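Local coordinates for capsular polysaccharide export system protein KpsC (Thermosulfurimonas dismutans, PDB 6MGD), which probably transfers Kdo sugars as a beta-2,7 Kdo transferase with a GT-B fold, helping to build the conserved glycolipid anchor of Gram-negative bacterial capsules, at residues Val239-Ser244 with Pro263-Tyr268; Pro256-Gly261 with Thr272-His277. All blocks are in the same frame, centred on the assembly; numbering follows the deposited sequence.

Contact 1 of 2, residues Val239-Ser244 with Pro263-Tyr268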
ATOM      1  N   VAL A 239      -2.419  17.066   0.638  1.00 58.82           N
ATOM      2  CA  VAL A 239      -1.429  16.094   1.095  1.00 58.59           C
ATOM      3  C   VAL A 239      -0.500  15.773  -0.070  1.00 54.59           C
ATOM      4  O   VAL A 239      -0.957  15.343  -1.136  1.00 51.07           O
ATOM      5  CB  VAL A 239      -2.096  14.818   1.631  1.00 58.63           C
ATOM      6  CG1 VAL A 239      -1.056  13.891   2.243  1.00 60.11           C
ATOM      7  CG2 VAL A 239      -3.171  15.165   2.644  1.00 62.99           C
ATOM      8  N   HIS A 240       0.802  15.972   0.125  1.00 54.19           N
ATOM      9  CA  HIS A 240       1.798  15.734  -0.916  1.00 54.00           C
ATOM     10  C   HIS A 240       2.713  14.596  -0.481  1.00 54.09           C
ATOM     11  O   HIS A 240       3.438  14.723   0.511  1.00 54.10           O
ATOM     12  CB  HIS A 240       2.603  17.001  -1.211  1.00 54.27           C
ATOM     13  CG  HIS A 240       1.799  18.088  -1.858  1.00 54.28           C
ATOM     14  ND1 HIS A 240       2.312  18.913  -2.835  1.00 54.18           N
ATOM     15  CD2 HIS A 240       0.519  18.487  -1.664  1.00 54.13           C
ATOM     16  CE1 HIS A 240       1.382  19.772  -3.217  1.00 53.77           C
ATOM     17  NE2 HIS A 240       0.285  19.534  -2.523  1.00 53.52           N
ATOM     18  N   VAL A 241       2.684  13.492  -1.231  1.00 52.16           N
ATOM     19  CA  VAL A 241       3.384  12.269  -0.865  1.00 53.40           C
ATOM     20  C   VAL A 241       4.278  11.829  -2.018  1.00 51.84           C
ATOM     21  O   VAL A 241       4.242  12.384  -3.116  1.00 52.19           O
ATOM     22  CB  VAL A 241       2.410  11.132  -0.489  1.00 53.30           C
ATOM     23  CG1 VAL A 241       1.395  11.613   0.535  1.00 54.30           C
ATOM     24  CG2 VAL A 241       1.710  10.603  -1.733  1.00 51.79           C
ATOM     25  N   LEU A 242       5.091  10.808  -1.745  1.00 52.41           N
ATOM     26  CA  LEU A 242       5.851  10.122  -2.782  1.00 49.73           C
ATOM     27  C   LEU A 242       5.111   8.846  -3.175  1.00 49.80           C
ATOM     28  O   LEU A 242       4.393   8.825  -4.179  1.00 50.25           O
ATOM     29  CB  LEU A 242       7.273   9.818  -2.301  1.00 51.52           C
ATOM     30  CG  LEU A 242       8.314   9.396  -3.346  1.00 51.74           C
ATOM     31  CD1 LEU A 242       8.421  10.427  -4.463  1.00 49.28           C
ATOM     32  CD2 LEU A 242       9.676   9.173  -2.695  1.00 53.21           C
ATOM     33  N   THR A 243       5.264   7.778  -2.383  1.00 49.09           N
ATOM     34  CA  THR A 243       4.510   6.545  -2.589  1.00 48.49           C
ATOM     35  C   THR A 243       3.826   6.075  -1.308  1.00 51.73           C
ATOM     36  O   THR A 243       3.498   4.890  -1.188  1.00 48.80           O
ATOM     37  CB  THR A 243       5.402   5.420  -3.124  1.00 47.76           C
ATOM     38  OG1 THR A 243       6.377   5.071  -2.133  1.00 48.78           O
ATOM     39  CG2 THR A 243       6.102   5.839  -4.408  1.00 47.57           C
ATOM     40  N   SER A 244       3.599   6.972  -0.353  1.00 51.45           N
ATOM     41  CA  SER A 244       3.126   6.560   0.961  1.00 52.84           C
ATOM     42  C   SER A 244       1.675   6.095   0.915  1.00 53.89           C
ATOM     43  O   SER A 244       0.830   6.702   0.250  1.00 51.34           O
ATOM     44  CB  SER A 244       3.269   7.708   1.958  1.00 53.01           C
ATOM     45  OG  SER A 244       2.980   7.271   3.274  1.00 55.26           O
ATOM     46  N   PRO A 263       2.353   5.624  -6.631  1.00 50.41           N
ATOM     47  CA  PRO A 263       1.737   4.632  -5.745  1.00 48.84           C
ATOM     48  C   PRO A 263       0.583   3.930  -6.442  1.00 50.43           C
ATOM     49  O   PRO A 263       0.187   4.275  -7.561  1.00 50.58           O
ATOM     50  CB  PRO A 263       1.250   5.464  -4.556  1.00 48.24           C
ATOM     51  CG  PRO A 263       1.041   6.825  -5.121  1.00 49.43           C
ATOM     52  CD  PRO A 263       2.107   7.003  -6.170  1.00 49.13           C
ATOM     53  N   PHE A 264       0.025   2.930  -5.752  1.00 49.87           N
ATOM     54  CA  PHE A 264      -1.017   2.103  -6.349  1.00 52.01           C
ATOM     55  C   PHE A 264      -2.280   2.895  -6.658  1.00 52.42           C
ATOM     56  O   PHE A 264      -3.060   2.478  -7.521  1.00 54.07           O
ATOM     57  CB  PHE A 264      -1.340   0.914  -5.433  1.00 51.58           C
ATOM     58  CG  PHE A 264      -2.191   1.262  -4.233  1.00 49.51           C
ATOM     59  CD1 PHE A 264      -1.606   1.588  -3.021  1.00 48.06           C
ATOM     60  CD2 PHE A 264      -3.579   1.228  -4.310  1.00 50.44           C
ATOM     61  CE1 PHE A 264      -2.386   1.895  -1.913  1.00 48.92           C
ATOM     62  CE2 PHE A 264      -4.364   1.538  -3.209  1.00 50.02           C
ATOM     63  CZ  PHE A 264      -3.769   1.869  -2.008  1.00 48.44           C
ATOM     64  N   TYR A 265      -2.500   4.018  -5.978  1.00 51.93           N
ATOM     65  CA  TYR A 265      -3.680   4.842  -6.192  1.00 52.69           C
ATOM     66  C   TYR A 265      -3.433   5.990  -7.160  1.00 53.80           C
ATOM     67  O   TYR A 265      -4.335   6.804  -7.376  1.00 55.77           O
ATOM     68  CB  TYR A 265      -4.196   5.387  -4.851  1.00 49.06           C
ATOM     69  CG  TYR A 265      -3.132   6.022  -3.979  1.00 45.79           C
ATOM     70  CD1 TYR A 265      -2.383   5.257  -3.093  1.00 43.18           C
ATOM     71  CD2 TYR A 265      -2.878   7.387  -4.042  1.00 44.10           C
ATOM     72  CE1 TYR A 265      -1.410   5.830  -2.297  1.00 41.28           C
ATOM     73  CE2 TYR A 265      -1.906   7.968  -3.249  1.00 42.64           C
ATOM     74  CZ  TYR A 265      -1.176   7.186  -2.379  1.00 41.14           C
ATOM     75  OH  TYR A 265      -0.207   7.758  -1.589  1.00 41.08           O
ATOM     76  N   ALA A 266      -2.247   6.069  -7.753  1.00 55.89           N
ATOM     77  CA  ALA A 266      -1.924   7.127  -8.699  1.00 55.66           C
ATOM     78  C   ALA A 266      -2.276   6.706 -10.123  1.00 54.92           C
ATOM     79  O   ALA A 266      -2.462   5.524 -10.422  1.00 52.24           O
ATOM     80  CB  ALA A 266      -0.443   7.496  -8.613  1.00 54.67           C
ATOM     81  N   GLY A 267      -2.366   7.702 -11.003  1.00 53.60           N
ATOM     82  CA  GLY A 267      -2.683   7.475 -12.394  1.00 55.95           C
ATOM     83  C   GLY A 267      -4.154   7.340 -12.715  1.00 57.39           C
ATOM     84  O   GLY A 267      -4.504   7.266 -13.900  1.00 60.12           O
ATOM     85  N   TYR A 268      -5.029   7.314 -11.709  1.00 58.21           N
ATOM     86  CA  TYR A 268      -6.458   7.113 -11.915  1.00 60.79           C
ATOM     87  C   TYR A 268      -7.258   8.409 -11.816  1.00 62.77           C
ATOM     88  O   TYR A 268      -8.486   8.364 -11.696  1.00 63.73           O
ATOM     89  CB  TYR A 268      -6.997   6.084 -10.921  1.00 61.21           C
ATOM     90  CG  TYR A 268      -6.345   4.724 -11.031  1.00 63.55           C
ATOM     91  CD1 TYR A 268      -6.563   3.916 -12.139  1.00 66.14           C
ATOM     92  CD2 TYR A 268      -5.518   4.246 -10.023  1.00 64.04           C
ATOM     93  CE1 TYR A 268      -5.971   2.671 -12.242  1.00 66.94           C
ATOM     94  CE2 TYR A 268      -4.922   3.003 -10.117  1.00 64.59           C
ATOM     95  CZ  TYR A 268      -5.152   2.219 -11.229  1.00 66.01           C
ATOM     96  OH  TYR A 268      -4.563   0.979 -11.330  1.00 66.26           O
TER
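Val241, Thr243 and Ser244 meet Pro263 and Tyr265 in a buried packing contact with one polar link, where strand 238-241 of the parallel sheet runs out into the turn before helix 246-253. The partner segment opens with a type I turn, Pro263 to Ala266, on the way from strand 257-259 to edge strand 272-273. Pro263 packs against the backbone: its CD lies 3.5 Å from Leu242 O, and its CB faces Thr243 CA at 4.0 Å. CG of the same proline sits 3.5 Å above the plane of the Tyr265 ring, offset toward the rim. Tyr265 CG stands between its own backbone N and carbonyl carbon (chi1 49°), and the ring ends with OH at Ser244 O, which lies in the ring plane. That hydrogen bond is modelled at 2.4 Å, so its exact length is doubtful. Beside it, Val241 CG2 touches Tyr265 OH at 3.4 Å. Ser244 OG bonds to Phe246 N, and Phe248 and Leu251 of the same helix pack on Tyr265. The phenol thus offers its polar tip to a backbone carbonyl, with Val241 CG2 beside that hydroxyl, and one face to Pro263, tying the turn to the loop ahead of the helix.

Contact 2 of 2, residues Pro256-Gly261 with Thr272-His277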
ATOM      1  N   PRO A 256      -7.560  16.577  -0.954  1.00 58.79           N
ATOM      2  CA  PRO A 256      -6.798  16.491  -2.206  1.00 56.36           C
ATOM      3  C   PRO A 256      -5.361  16.067  -1.939  1.00 56.38           C
ATOM      4  O   PRO A 256      -4.733  16.504  -0.971  1.00 56.98           O
ATOM      5  CB  PRO A 256      -6.874  17.914  -2.772  1.00 56.40           C
ATOM      6  CG  PRO A 256      -8.042  18.549  -2.082  1.00 58.96           C
ATOM      7  CD  PRO A 256      -8.093  17.930  -0.717  1.00 59.84           C
ATOM      8  N   VAL A 257      -4.841  15.202  -2.804  1.00 54.91           N
ATOM      9  CA  VAL A 257      -3.519  14.619  -2.619  1.00 56.22           C
ATOM     10  C   VAL A 257      -2.741  14.701  -3.925  1.00 54.37           C
ATOM     11  O   VAL A 257      -3.257  14.332  -4.987  1.00 54.33           O
ATOM     12  CB  VAL A 257      -3.604  13.163  -2.125  1.00 58.07           C
ATOM     13  CG1 VAL A 257      -4.736  12.452  -2.818  1.00 56.92           C
ATOM     14  CG2 VAL A 257      -2.283  12.433  -2.359  1.00 58.35           C
ATOM     15  N   THR A 258      -1.504  15.182  -3.840  1.00 53.97           N
ATOM     16  CA  THR A 258      -0.580  15.248  -4.963  1.00 52.67           C
ATOM     17  C   THR A 258       0.475  14.162  -4.796  1.00 53.13           C
ATOM     18  O   THR A 258       1.058  14.020  -3.716  1.00 55.36           O
ATOM     19  CB  THR A 258       0.083  16.627  -5.044  1.00 52.83           C
ATOM     20  OG1 THR A 258      -0.914  17.621  -5.314  1.00 52.87           O
ATOM     21  CG2 THR A 258       1.142  16.662  -6.140  1.00 52.08           C
ATOM     22  N   CYS A 259       0.713  13.395  -5.854  1.00 53.43           N
ATOM     23  CA  CYS A 259       1.662  12.290  -5.823  1.00 53.71           C
ATOM     24  C   CYS A 259       2.920  12.671  -6.591  1.00 53.26           C
ATOM     25  O   CYS A 259       2.841  13.116  -7.740  1.00 52.36           O
ATOM     26  CB  CYS A 259       1.046  11.018  -6.410  1.00 52.85           C
ATOM     27  SG  CYS A 259      -0.329  10.341  -5.445  1.00 53.84           S
ATOM     28  N   TYR A 260       4.075  12.503  -5.950  1.00 53.27           N
ATOM     29  CA  TYR A 260       5.355  12.757  -6.593  1.00 54.17           C
ATOM     30  C   TYR A 260       6.026  11.485  -7.089  1.00 53.17           C
ATOM     31  O   TYR A 260       7.060  11.568  -7.761  1.00 55.34           O
ATOM     32  CB  TYR A 260       6.289  13.508  -5.635  1.00 52.94           C
ATOM     33  CG  TYR A 260       5.842  14.928  -5.352  1.00 52.29           C
ATOM     34  CD1 TYR A 260       4.767  15.184  -4.510  1.00 50.57           C
ATOM     35  CD2 TYR A 260       6.494  16.012  -5.931  1.00 53.18           C
ATOM     36  CE1 TYR A 260       4.351  16.474  -4.254  1.00 51.70           C
ATOM     37  CE2 TYR A 260       6.086  17.309  -5.678  1.00 54.58           C
ATOM     38  CZ  TYR A 260       5.012  17.534  -4.836  1.00 54.47           C
ATOM     39  OH  TYR A 260       4.595  18.819  -4.574  1.00 56.13           O
ATOM     40  N   GLY A 261       5.468  10.321  -6.768  1.00 53.09           N
ATOM     41  CA  GLY A 261       5.887   9.057  -7.338  1.00 52.90           C
ATOM     42  C   GLY A 261       4.725   8.388  -8.045  1.00 52.56           C
ATOM     43  O   GLY A 261       3.879   9.075  -8.625  1.00 51.61           O
ATOM     44  N   THR A 272      -3.641  14.446  -8.304  1.00 56.00           N
ATOM     45  CA  THR A 272      -2.852  15.228  -9.248  1.00 57.61           C
ATOM     46  C   THR A 272      -1.422  14.703  -9.213  1.00 55.24           C
ATOM     47  O   THR A 272      -0.701  14.902  -8.230  1.00 53.89           O
ATOM     48  CB  THR A 272      -2.915  16.715  -8.908  1.00 60.06           C
ATOM     49  OG1 THR A 272      -2.634  16.904  -7.516  1.00 57.83           O
ATOM     50  CG2 THR A 272      -4.297  17.275  -9.226  1.00 62.65           C
ATOM     51  N   ASP A 273      -1.018  14.014 -10.275  1.00 57.24           N
ATOM     52  CA  ASP A 273       0.266  13.331 -10.313  1.00 56.43           C
ATOM     53  C   ASP A 273       1.321  14.233 -10.939  1.00 56.36           C
ATOM     54  O   ASP A 273       1.115  14.779 -12.028  1.00 59.19           O
ATOM     55  CB  ASP A 273       0.148  12.022 -11.092  1.00 57.19           C
ATOM     56  CG  ASP A 273      -0.938  11.114 -10.538  1.00 57.27           C
ATOM     57  OD1 ASP A 273      -1.203  11.181  -9.318  1.00 54.89           O
ATOM     58  OD2 ASP A 273      -1.527  10.338 -11.321  1.00 58.38           O
ATOM     59  N   ILE A 274       2.447  14.390 -10.241  1.00 53.98           N
ATOM     60  CA  ILE A 274       3.540  15.206 -10.764  1.00 55.55           C
ATOM     61  C   ILE A 274       4.120  14.568 -12.019  1.00 56.57           C
ATOM     62  O   ILE A 274       4.208  15.203 -13.077  1.00 58.03           O
ATOM     63  CB  ILE A 274       4.617  15.412  -9.686  1.00 55.72           C
ATOM     64  CG1 ILE A 274       4.036  16.179  -8.497  1.00 53.97           C
ATOM     65  CG2 ILE A 274       5.820  16.141 -10.268  1.00 58.45           C
ATOM     66  CD1 ILE A 274       3.646  17.607  -8.820  1.00 55.81           C
ATOM     67  N   TYR A 275       4.520  13.306 -11.922  1.00 54.46           N
ATOM     68  CA  TYR A 275       5.014  12.577 -13.080  1.00 57.63           C
ATOM     69  C   TYR A 275       3.944  11.617 -13.569  1.00 56.38           C
ATOM     70  O   TYR A 275       3.423  10.827 -12.771  1.00 54.53           O
ATOM     71  CB  TYR A 275       6.285  11.811 -12.727  1.00 57.73           C
ATOM     72  CG  TYR A 275       7.326  12.664 -12.035  1.00 58.62           C
ATOM     73  CD1 TYR A 275       8.027  13.641 -12.730  1.00 62.16           C
ATOM     74  CD2 TYR A 275       7.608  12.490 -10.687  1.00 48.63           C
ATOM     75  CE1 TYR A 275       8.977  14.424 -12.100  1.00 64.40           C
ATOM     76  CE2 TYR A 275       8.557  13.269 -10.048  1.00 67.48           C
ATOM     77  CZ  TYR A 275       9.239  14.233 -10.759  1.00 66.61           C
ATOM     78  OH  TYR A 275      10.183  15.009 -10.127  1.00 68.35           O
ATOM     79  N   PRO A 276       3.579  11.656 -14.850  1.00 61.46           N
ATOM     80  CA  PRO A 276       2.478  10.811 -15.326  1.00 60.97           C
ATOM     81  C   PRO A 276       2.838   9.337 -15.262  1.00 61.96           C
ATOM     82  O   PRO A 276       3.991   8.946 -15.459  1.00 62.48           O
ATOM     83  CB  PRO A 276       2.277  11.266 -16.778  1.00 64.43           C
ATOM     84  CG  PRO A 276       3.047  12.554 -16.913  1.00 65.59           C
ATOM     85  CD  PRO A 276       4.165  12.467 -15.928  1.00 63.70           C
ATOM     86  N   HIS A 277       1.832   8.514 -14.985  1.00 63.46           N
ATOM     87  CA  HIS A 277       2.068   7.076 -14.958  1.00 64.24           C
ATOM     88  C   HIS A 277       2.112   6.537 -16.384  1.00 66.77           C
ATOM     89  O   HIS A 277       1.184   6.781 -17.162  1.00 67.65           O
ATOM     90  CB  HIS A 277       0.995   6.349 -14.157  1.00 64.10           C
ATOM     91  CG  HIS A 277       1.381   4.953 -13.778  1.00 63.31           C
ATOM     92  ND1 HIS A 277       1.388   3.912 -14.681  1.00 66.57           N
ATOM     93  CD2 HIS A 277       1.794   4.432 -12.598  1.00 62.34           C
ATOM     94  CE1 HIS A 277       1.780   2.806 -14.072  1.00 64.33           C
ATOM     95  NE2 HIS A 277       2.034   3.095 -12.809  1.00 63.12           N
TER
HETATM   96  O   HOH W   1       3.720  11.410 -10.038  1.00 35.53           O
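Thr272 and Thr258 face each other across two parallel strands, where edge strand 272-273 joins strand 257-259 with the touching parts, 257-260 and 272-275, running 6° apart. Thr272 N gives a weak bond to Val257 O (3.3 Å). On the side chains, Thr258 OG1 donates to Thr272 OG1 at 2.9 Å. Thr272 O then accepts from Cys259 N at 3.1 Å, the donor tilted out of the carbonyl plane, and the CA-H of Thr258 leans on the same oxygen.

Asp273 points to the face shared with Cys259, its OD1 3.7 Å from Cys259 CB. The carboxylate's bonds go to the connecting loop: OD1 to Thr271 OG1, OD2 to Gly267 N. At Ile274 the strand pairing closes with an almost straight bond, Ile274 N to Cys259 O at 2.8 Å (176°). Ile274 CG1, beside its own backbone N (chi1 -63°), sits over the Tyr260 ring, 3.7 Å from the centroid, a CH-pi contact. Ile274 CD1 reaches Thr258 CG2 at 3.8 Å. An alanine at Thr258 would probably leave Thr272 OG1 without its hydroxyl donor and open a gap beside Ile274 CD1.

Tyr275 N donates to a water that also lies within hydrogen-bonding distance of Gly261 O and probably donates to it, bridging the backbones where they no longer pair directly. The Tyr275 ring has Ile274 CG2 over its centre and turns its edge to Tyr260 O, 3.1 Å from CD2. Tyr260 OH itself bonds to His240 ND1 on the neighbouring strand.

The polar pairing of backbones and hydroxyls thus gives way, just past the end of the edge strand, to a CH-pi contact and a water, which keep the two chains associated where direct backbone bonding stops.

Both contacts reach the same parallel sheet, and their segments alternate along the chain. Contact 1 is the more buried, and joins the end of strand 238-241 to a loop through side chains of a turn. Contact 2, only partly buried, is a true strand pairing at the sheet's edge, carried mainly by backbone bonds, with a water and an exposed threonine included. They meet directly: strands 238-241 and 257-259 are neighbours, with Val239 O probably hydrogen-bonded to Thr258 N at 2.8 Å. The carboxylate of contact 2 that holds the connecting loop also fixes the segment that supplies contact 1 with its tyrosine.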